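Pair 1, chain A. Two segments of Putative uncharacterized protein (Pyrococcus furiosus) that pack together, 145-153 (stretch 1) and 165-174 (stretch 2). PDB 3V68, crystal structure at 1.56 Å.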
# COMPACT_ATOMS: atom_id res chain seq x y z
N SER A 145 -16.14 -12.63 -14.01
CA SER A 145 -15.32 -12.17 -15.13
C SER A 145 -13.97 -11.60 -14.67
O SER A 145 -13.14 -11.22 -15.50
CB SER A 145 -16.08 -11.15 -15.98
OG SER A 145 -16.44 -10.02 -15.21
N TRP A 146 -13.77 -11.53 -13.36
CA TRP A 146 -12.55 -10.97 -12.77
C TRP A 146 -11.45 -12.02 -12.62
O TRP A 146 -11.61 -12.99 -11.88
CB TRP A 146 -12.87 -10.32 -11.42
CG TRP A 146 -11.66 -9.79 -10.67
CD1 TRP A 146 -10.77 -8.85 -11.12
CD2 TRP A 146 -11.24 -10.15 -9.35
NE1 TRP A 146 -9.82 -8.62 -10.15
CE2 TRP A 146 -10.08 -9.41 -9.06
CE3 TRP A 146 -11.74 -11.04 -8.38
CZ2 TRP A 146 -9.40 -9.52 -7.84
CZ3 TRP A 146 -11.06 -11.16 -7.17
CH2 TRP A 146 -9.90 -10.39 -6.91
N ILE A 147 -10.35 -11.81 -13.33
CA ILE A 147 -9.18 -12.68 -13.22
C ILE A 147 -7.89 -11.88 -13.08
O ILE A 147 -7.61 -10.98 -13.87
CB ILE A 147 -9.08 -13.68 -14.42
CG1 ILE A 147 -7.84 -14.57 -14.26
CG2 ILE A 147 -9.07 -12.95 -15.76
CD1 ILE A 147 -7.93 -15.89 -14.99
N VAL A 148 -7.12 -12.22 -12.04
CA VAL A 148 -5.80 -11.62 -11.81
C VAL A 148 -4.83 -12.72 -11.41
O VAL A 148 -5.09 -13.52 -10.51
CB VAL A 148 -5.84 -10.54 -10.68
CG1 VAL A 148 -4.42 -10.12 -10.29
CG2 VAL A 148 -6.63 -9.32 -11.12
N VAL A 149 -3.70 -12.78 -12.11
CA VAL A 149 -2.63 -13.69 -11.75
C VAL A 149 -1.36 -12.88 -11.63
O VAL A 149 -0.84 -12.37 -12.62
CB VAL A 149 -2.48 -14.84 -12.76
CG1 VAL A 149 -1.26 -15.69 -12.45
CG2 VAL A 149 -3.74 -15.70 -12.79
N LYS A 150 -0.87 -12.75 -10.40
CA LYS A 150 0.35 -11.99 -10.13
C LYS A 150 1.26 -12.86 -9.28
O LYS A 150 1.10 -12.97 -8.06
CB LYS A 150 0.02 -10.65 -9.45
CG LYS A 150 -0.62 -9.65 -10.41
CD LYS A 150 -1.02 -8.34 -9.74
CE LYS A 150 -1.60 -7.37 -10.78
NZ LYS A 150 -1.91 -6.02 -10.22
N ARG A 151 2.19 -13.53 -9.95
CA ARG A 151 3.06 -14.48 -9.28
C ARG A 151 4.44 -14.59 -9.92
O ARG A 151 4.62 -14.24 -11.09
CB ARG A 151 2.39 -15.86 -9.18
CG ARG A 151 2.08 -16.51 -10.50
CD ARG A 151 1.11 -17.67 -10.35
NE ARG A 151 0.76 -18.25 -11.64
CZ ARG A 151 -0.34 -18.95 -11.89
NH1 ARG A 151 -1.24 -19.17 -10.93
NH2 ARG A 151 -0.56 -19.42 -13.11
N MET A 152 5.40 -15.06 -9.13
CA MET A 152 6.71 -15.42 -9.66
C MET A 152 7.48 -16.30 -8.69
O MET A 152 7.25 -16.27 -7.48
CB MET A 152 7.54 -14.19 -10.03
CG MET A 152 8.00 -13.36 -8.87
SD MET A 152 8.88 -11.89 -9.42
CE MET A 152 8.89 -11.00 -7.88
N ILE A 153 8.39 -17.09 -9.25
CA ILE A 153 9.35 -17.87 -8.49
C ILE A 153 10.49 -16.96 -8.06
O ILE A 153 10.91 -16.09 -8.83
CB ILE A 153 9.90 -19.04 -9.35
CG1 ILE A 153 8.77 -19.92 -9.91
CG2 ILE A 153 10.95 -19.86 -8.59
CD1 ILE A 153 7.76 -20.43 -8.88
N ARG A 165 8.14 -4.73 -6.44
CA ARG A 165 7.23 -4.31 -7.50
C ARG A 165 5.98 -5.18 -7.55
O ARG A 165 4.86 -4.67 -7.63
CB ARG A 165 7.91 -4.32 -8.87
CG ARG A 165 7.09 -3.65 -9.97
CD ARG A 165 7.52 -4.08 -11.37
NE ARG A 165 7.68 -5.52 -11.50
CZ ARG A 165 6.68 -6.39 -11.65
NH1 ARG A 165 5.41 -5.99 -11.69
NH2 ARG A 165 6.95 -7.69 -11.76
N LEU A 166 6.18 -6.50 -7.50
CA LEU A 166 5.08 -7.45 -7.55
C LEU A 166 4.17 -7.29 -6.34
O LEU A 166 2.94 -7.30 -6.47
CB LEU A 166 5.58 -8.90 -7.65
CG LEU A 166 4.49 -9.93 -7.94
CD1 LEU A 166 3.87 -9.72 -9.32
CD2 LEU A 166 5.04 -11.35 -7.81
N LEU A 167 4.78 -7.15 -5.16
CA LEU A 167 4.01 -6.93 -3.94
C LEU A 167 3.19 -5.64 -4.02
O LEU A 167 2.02 -5.62 -3.63
CB LEU A 167 4.93 -6.91 -2.72
CG LEU A 167 5.60 -8.23 -2.33
CD1 LEU A 167 6.63 -7.97 -1.26
CD2 LEU A 167 4.57 -9.25 -1.85
N ALA A 168 3.79 -4.57 -4.55
CA ALA A 168 3.09 -3.31 -4.74
C ALA A 168 1.93 -3.45 -5.73
O ALA A 168 0.85 -2.87 -5.52
CB ALA A 168 4.06 -2.21 -5.20
N SER A 169 2.16 -4.21 -6.80
CA SER A 169 1.13 -4.48 -7.81
C SER A 169 -0.04 -5.27 -7.22
O SER A 169 -1.20 -4.98 -7.52
CB SER A 169 1.73 -5.24 -9.00
OG SER A 169 0.80 -5.31 -10.07
N ILE A 170 0.27 -6.26 -6.38
CA ILE A 170 -0.76 -7.04 -5.70
C ILE A 170 -1.57 -6.14 -4.76
O ILE A 170 -2.79 -6.22 -4.71
CB ILE A 170 -0.16 -8.23 -4.93
CG1 ILE A 170 0.33 -9.29 -5.93
CG2 ILE A 170 -1.18 -8.85 -3.96
CD1 ILE A 170 1.28 -10.32 -5.35
N ASN A 171 -0.88 -5.25 -4.05
CA ASN A 171 -1.56 -4.30 -3.18
C ASN A 171 -2.53 -3.43 -3.97
O ASN A 171 -3.65 -3.19 -3.54
CB ASN A 171 -0.54 -3.43 -2.44
CG ASN A 171 -1.20 -2.47 -1.47
OD1 ASN A 171 -1.04 -1.25 -1.57
ND2 ASN A 171 -1.94 -3.02 -0.52
N GLU A 172 -2.09 -2.98 -5.14
CA GLU A 172 -2.93 -2.15 -6.01
C GLU A 172 -4.19 -2.89 -6.44
O GLU A 172 -5.27 -2.31 -6.44
CB GLU A 172 -2.14 -1.64 -7.21
CG GLU A 172 -1.19 -0.52 -6.83
CD GLU A 172 -0.09 -0.29 -7.84
OE1 GLU A 172 0.12 -1.16 -8.72
OE2 GLU A 172 0.57 0.77 -7.73
N THR A 173 -4.06 -4.17 -6.76
CA THR A 173 -5.22 -4.99 -7.10
C THR A 173 -6.20 -5.05 -5.93
O THR A 173 -7.41 -4.86 -6.11
CB THR A 173 -4.81 -6.41 -7.51
OG1 THR A 173 -4.16 -6.35 -8.79
CG2 THR A 173 -6.01 -7.36 -7.59
N ALA A 174 -5.66 -5.30 -4.74
CA ALA A 174 -6.49 -5.40 -3.55
C ALA A 174 -7.24 -4.10 -3.29
O ALA A 174 -8.45 -4.11 -3.08
CB ALA A 174 -5.66 -5.79 -2.33

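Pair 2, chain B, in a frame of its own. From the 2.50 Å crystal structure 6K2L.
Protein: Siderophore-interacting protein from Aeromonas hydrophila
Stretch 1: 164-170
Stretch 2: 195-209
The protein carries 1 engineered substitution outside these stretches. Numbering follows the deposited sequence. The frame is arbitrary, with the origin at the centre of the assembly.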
# COMPACT_ATOMS: atom_id res chain seq x y z
N GLY B 164 -10.44 13.61 -9.31
CA GLY B 164 -10.33 14.69 -8.37
C GLY B 164 -9.28 15.69 -8.77
O GLY B 164 -8.90 15.81 -9.94
N HIS B 165 -8.80 16.43 -7.78
CA HIS B 165 -7.79 17.46 -7.98
C HIS B 165 -6.85 17.46 -6.79
O HIS B 165 -7.27 17.30 -5.64
CB HIS B 165 -8.42 18.85 -8.13
CG HIS B 165 -9.54 18.92 -9.12
ND1 HIS B 165 -9.33 19.14 -10.47
CD2 HIS B 165 -10.88 18.81 -8.97
CE1 HIS B 165 -10.49 19.17 -11.10
NE2 HIS B 165 -11.45 18.99 -10.21
N ILE B 166 -5.57 17.65 -7.09
CA ILE B 166 -4.51 17.78 -6.11
C ILE B 166 -3.74 19.07 -6.41
O ILE B 166 -3.38 19.33 -7.57
CB ILE B 166 -3.57 16.55 -6.15
CG1 ILE B 166 -4.38 15.30 -5.83
CG2 ILE B 166 -2.39 16.73 -5.19
CD1 ILE B 166 -3.63 14.03 -6.03
N ALA B 167 -3.49 19.88 -5.38
CA ALA B 167 -2.64 21.06 -5.52
C ALA B 167 -1.53 21.00 -4.47
O ALA B 167 -1.81 20.75 -3.29
CB ALA B 167 -3.44 22.35 -5.37
N LEU B 168 -0.28 21.24 -4.87
CA LEU B 168 0.82 21.25 -3.91
C LEU B 168 1.56 22.58 -3.90
O LEU B 168 1.87 23.13 -4.96
CB LEU B 168 1.79 20.14 -4.23
CG LEU B 168 1.20 18.72 -4.18
CD1 LEU B 168 2.19 17.72 -4.74
CD2 LEU B 168 0.82 18.34 -2.77
N LEU B 169 1.91 23.08 -2.71
CA LEU B 169 2.79 24.25 -2.54
C LEU B 169 4.21 23.79 -2.16
O LEU B 169 4.40 23.17 -1.11
CB LEU B 169 2.23 25.18 -1.47
CG LEU B 169 2.90 26.56 -1.24
CD1 LEU B 169 3.08 27.33 -2.57
CD2 LEU B 169 2.14 27.45 -0.21
N VAL B 170 5.19 24.07 -3.01
CA VAL B 170 6.61 23.76 -2.77
C VAL B 170 7.41 25.06 -2.70
O VAL B 170 7.01 26.07 -3.31
CB VAL B 170 7.19 22.83 -3.85
CG1 VAL B 170 6.57 21.45 -3.80
CG2 VAL B 170 7.02 23.44 -5.25
N GLU B 195 4.24 31.59 3.26
CA GLU B 195 3.40 32.77 3.38
C GLU B 195 2.49 32.92 2.17
O GLU B 195 1.34 33.38 2.31
CB GLU B 195 4.26 34.03 3.54
CG GLU B 195 4.87 34.16 4.96
CD GLU B 195 6.33 34.66 4.98
OE1 GLU B 195 6.56 35.87 5.30
OE2 GLU B 195 7.25 33.84 4.68
N GLU B 196 2.97 32.51 1.00
CA GLU B 196 2.32 32.81 -0.27
C GLU B 196 1.32 31.71 -0.65
O GLU B 196 1.50 30.98 -1.62
CB GLU B 196 3.39 33.02 -1.35
CG GLU B 196 4.70 33.63 -0.81
CD GLU B 196 5.75 33.97 -1.89
OE1 GLU B 196 6.26 33.06 -2.58
OE2 GLU B 196 6.08 35.18 -2.03
N THR B 197 0.24 31.62 0.13
CA THR B 197 -0.77 30.59 -0.10
C THR B 197 -1.89 31.04 -1.01
O THR B 197 -2.61 30.19 -1.56
CB THR B 197 -1.40 30.13 1.22
OG1 THR B 197 -2.10 31.23 1.82
CG2 THR B 197 -0.34 29.59 2.18
N ALA B 198 -2.08 32.35 -1.16
CA ALA B 198 -3.27 32.85 -1.83
C ALA B 198 -3.44 32.33 -3.25
O ALA B 198 -4.58 31.98 -3.60
CB ALA B 198 -3.30 34.38 -1.81
N PRO B 199 -2.41 32.25 -4.11
CA PRO B 199 -2.66 31.65 -5.45
C PRO B 199 -3.24 30.24 -5.36
O PRO B 199 -4.31 29.98 -5.95
CB PRO B 199 -1.27 31.67 -6.12
CG PRO B 199 -0.50 32.73 -5.37
CD PRO B 199 -0.99 32.64 -3.95
N LEU B 200 -2.59 29.33 -4.62
CA LEU B 200 -3.14 27.99 -4.43
C LEU B 200 -4.60 28.04 -3.97
O LEU B 200 -5.45 27.34 -4.52
CB LEU B 200 -2.30 27.19 -3.44
CG LEU B 200 -2.54 25.67 -3.40
CD1 LEU B 200 -1.26 24.94 -3.03
CD2 LEU B 200 -3.66 25.28 -2.44
N VAL B 201 -4.89 28.85 -2.93
CA VAL B 201 -6.22 28.82 -2.32
C VAL B 201 -7.27 29.35 -3.27
O VAL B 201 -8.34 28.76 -3.41
CB VAL B 201 -6.26 29.58 -0.98
CG1 VAL B 201 -7.64 29.47 -0.35
CG2 VAL B 201 -5.23 29.01 -0.05
N GLU B 202 -6.98 30.47 -3.94
CA GLU B 202 -7.84 30.95 -5.00
C GLU B 202 -8.11 29.86 -6.03
O GLU B 202 -9.28 29.60 -6.37
CB GLU B 202 -7.22 32.18 -5.68
CG GLU B 202 -8.00 32.60 -6.92
CD GLU B 202 -7.78 34.06 -7.33
OE1 GLU B 202 -6.81 34.35 -8.09
OE2 GLU B 202 -8.57 34.93 -6.90
N TYR B 203 -7.05 29.18 -6.50
CA TYR B 203 -7.24 28.18 -7.55
C TYR B 203 -8.11 27.03 -7.08
O TYR B 203 -9.01 26.60 -7.80
CB TYR B 203 -5.91 27.63 -8.02
CG TYR B 203 -5.99 26.26 -8.65
CD1 TYR B 203 -6.39 26.10 -9.98
CD2 TYR B 203 -5.66 25.12 -7.91
CE1 TYR B 203 -6.45 24.84 -10.58
CE2 TYR B 203 -5.72 23.86 -8.49
CZ TYR B 203 -6.11 23.73 -9.83
OH TYR B 203 -6.15 22.49 -10.40
N PHE B 204 -7.87 26.53 -5.86
CA PHE B 204 -8.61 25.37 -5.39
C PHE B 204 -10.04 25.72 -5.05
O PHE B 204 -10.92 24.86 -5.17
CB PHE B 204 -7.95 24.72 -4.17
CG PHE B 204 -8.05 23.21 -4.19
CD1 PHE B 204 -7.07 22.45 -4.82
CD2 PHE B 204 -9.14 22.55 -3.62
CE1 PHE B 204 -7.15 21.06 -4.88
CE2 PHE B 204 -9.23 21.17 -3.67
CZ PHE B 204 -8.23 20.42 -4.31
N THR B 205 -10.29 26.95 -4.60
CA THR B 205 -11.66 27.34 -4.32
C THR B 205 -12.44 27.57 -5.62
O THR B 205 -13.67 27.40 -5.62
CB THR B 205 -11.69 28.58 -3.42
OG1 THR B 205 -10.90 29.63 -3.99
CG2 THR B 205 -11.15 28.24 -2.02
N SER B 206 -11.75 27.93 -6.73
CA SER B 206 -12.42 28.03 -8.03
C SER B 206 -12.90 26.69 -8.59
O SER B 206 -13.73 26.70 -9.51
CB SER B 206 -11.49 28.68 -9.07
OG SER B 206 -10.52 27.77 -9.60
N LEU B 207 -12.40 25.53 -8.09
CA LEU B 207 -12.79 24.27 -8.73
C LEU B 207 -14.16 23.80 -8.24
O LEU B 207 -14.47 23.90 -7.05
CB LEU B 207 -11.77 23.16 -8.48
CG LEU B 207 -10.29 23.45 -8.69
CD1 LEU B 207 -9.46 22.48 -7.83
CD2 LEU B 207 -9.87 23.38 -10.16
N PRO B 208 -14.99 23.28 -9.13
CA PRO B 208 -16.24 22.64 -8.69
C PRO B 208 -15.95 21.33 -7.95
O PRO B 208 -15.23 20.46 -8.45
CB PRO B 208 -16.99 22.39 -10.00
CG PRO B 208 -15.90 22.26 -11.02
CD PRO B 208 -14.84 23.24 -10.59
N LEU B 209 -16.55 21.18 -6.78
CA LEU B 209 -16.30 20.04 -5.91
C LEU B 209 -17.56 19.20 -5.78
O LEU B 209 -18.66 19.72 -5.64
CB LEU B 209 -15.83 20.50 -4.52
CG LEU B 209 -14.66 21.50 -4.49
CD1 LEU B 209 -14.58 22.18 -3.13
CD2 LEU B 209 -13.35 20.82 -4.85

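At the centre of pair 1 a lysine reaches across to a helix and spends its charge on three hydrogen bonds; at the matching place in pair 2 there is an alanine, and no hydrogen bond crosses the contact at all. The two positions, A:Lys150 and B:Ala167, superpose with their CA atoms 0.9 Å apart, so the difference lies in the side chains rather than in the backbone.

That backbone is a strand packed against a helix running nearly antiparallel to it, at 162° in pair 1 and 176° in pair 2, with axes approaching to 8.9 and 9.3 Å. Fourteen central residues superpose with an RMSD of 0.9 Å. In each strand alternate residues direct CA-to-CB toward the helix: A:Val148, A:Lys150 and A:Met152 match B:His165, B:Ala167 and B:Leu169. The helix of pair 1 answers with A:Leu166, A:Ser169, A:Ile170 and A:Thr173; their matches are B:Leu200, B:Tyr203 and B:Phe204 in the helix of pair 2, and B:Leu207 in the loop that follows it.

In pair 1 the A:Lys150 side chain, m at chi1 and t thereafter, reaches extended across to the helix. A:Lys150 NZ donates to A:Ser169 OG at 2.8 Å, to A:Ser169 O at 3.0 Å and to A:Thr173 OG1 at 2.7 Å, so small polar residues one helical turn apart share one ammonium group. The root of the same side chain remains apolar in its company: A:Lys150 CB lies 3.8 Å from A:Ile170 CG1 and 4.0 Å from A:Leu166 CD1.

Pair 2 fills this region from the helix side. B:Ala167 CB approaches B:Phe204 CD1 at 3.7 Å, B:Leu200 CG at 4.0 Å and B:Tyr203 CE2 at 4.1 Å, meeting both aromatic rings at their edges. B:Phe204 starts sideways, yet its ring end comes nearer the strand, bringing B:Phe204 CZ to 3.5 Å from B:His165 O.

One flank is alike in kind. Where A:Met152 CG touches A:Leu166 CD2 at 3.7 Å, the equivalent B:Leu169 meets B:Leu200 through B:Leu169 CB and B:Leu200 CD1 at 3.8 Å, preserving an apolar contact. The other flank differs: A:Val148 CG1 stands 4.1 Å from A:Thr173 OG1, whereas B:Leu207 CD1 sits over one face of the B:His165 ring, 4.2 Å from the ring centroid, in a CH-pi contact.

The buried areas are similar, 421 and 484 Å². The same backbone arrangement thus holds a long strand side chain hydrogen-bonded to small polar helix residues in one case and a small one packed against bulky helix residues in the other.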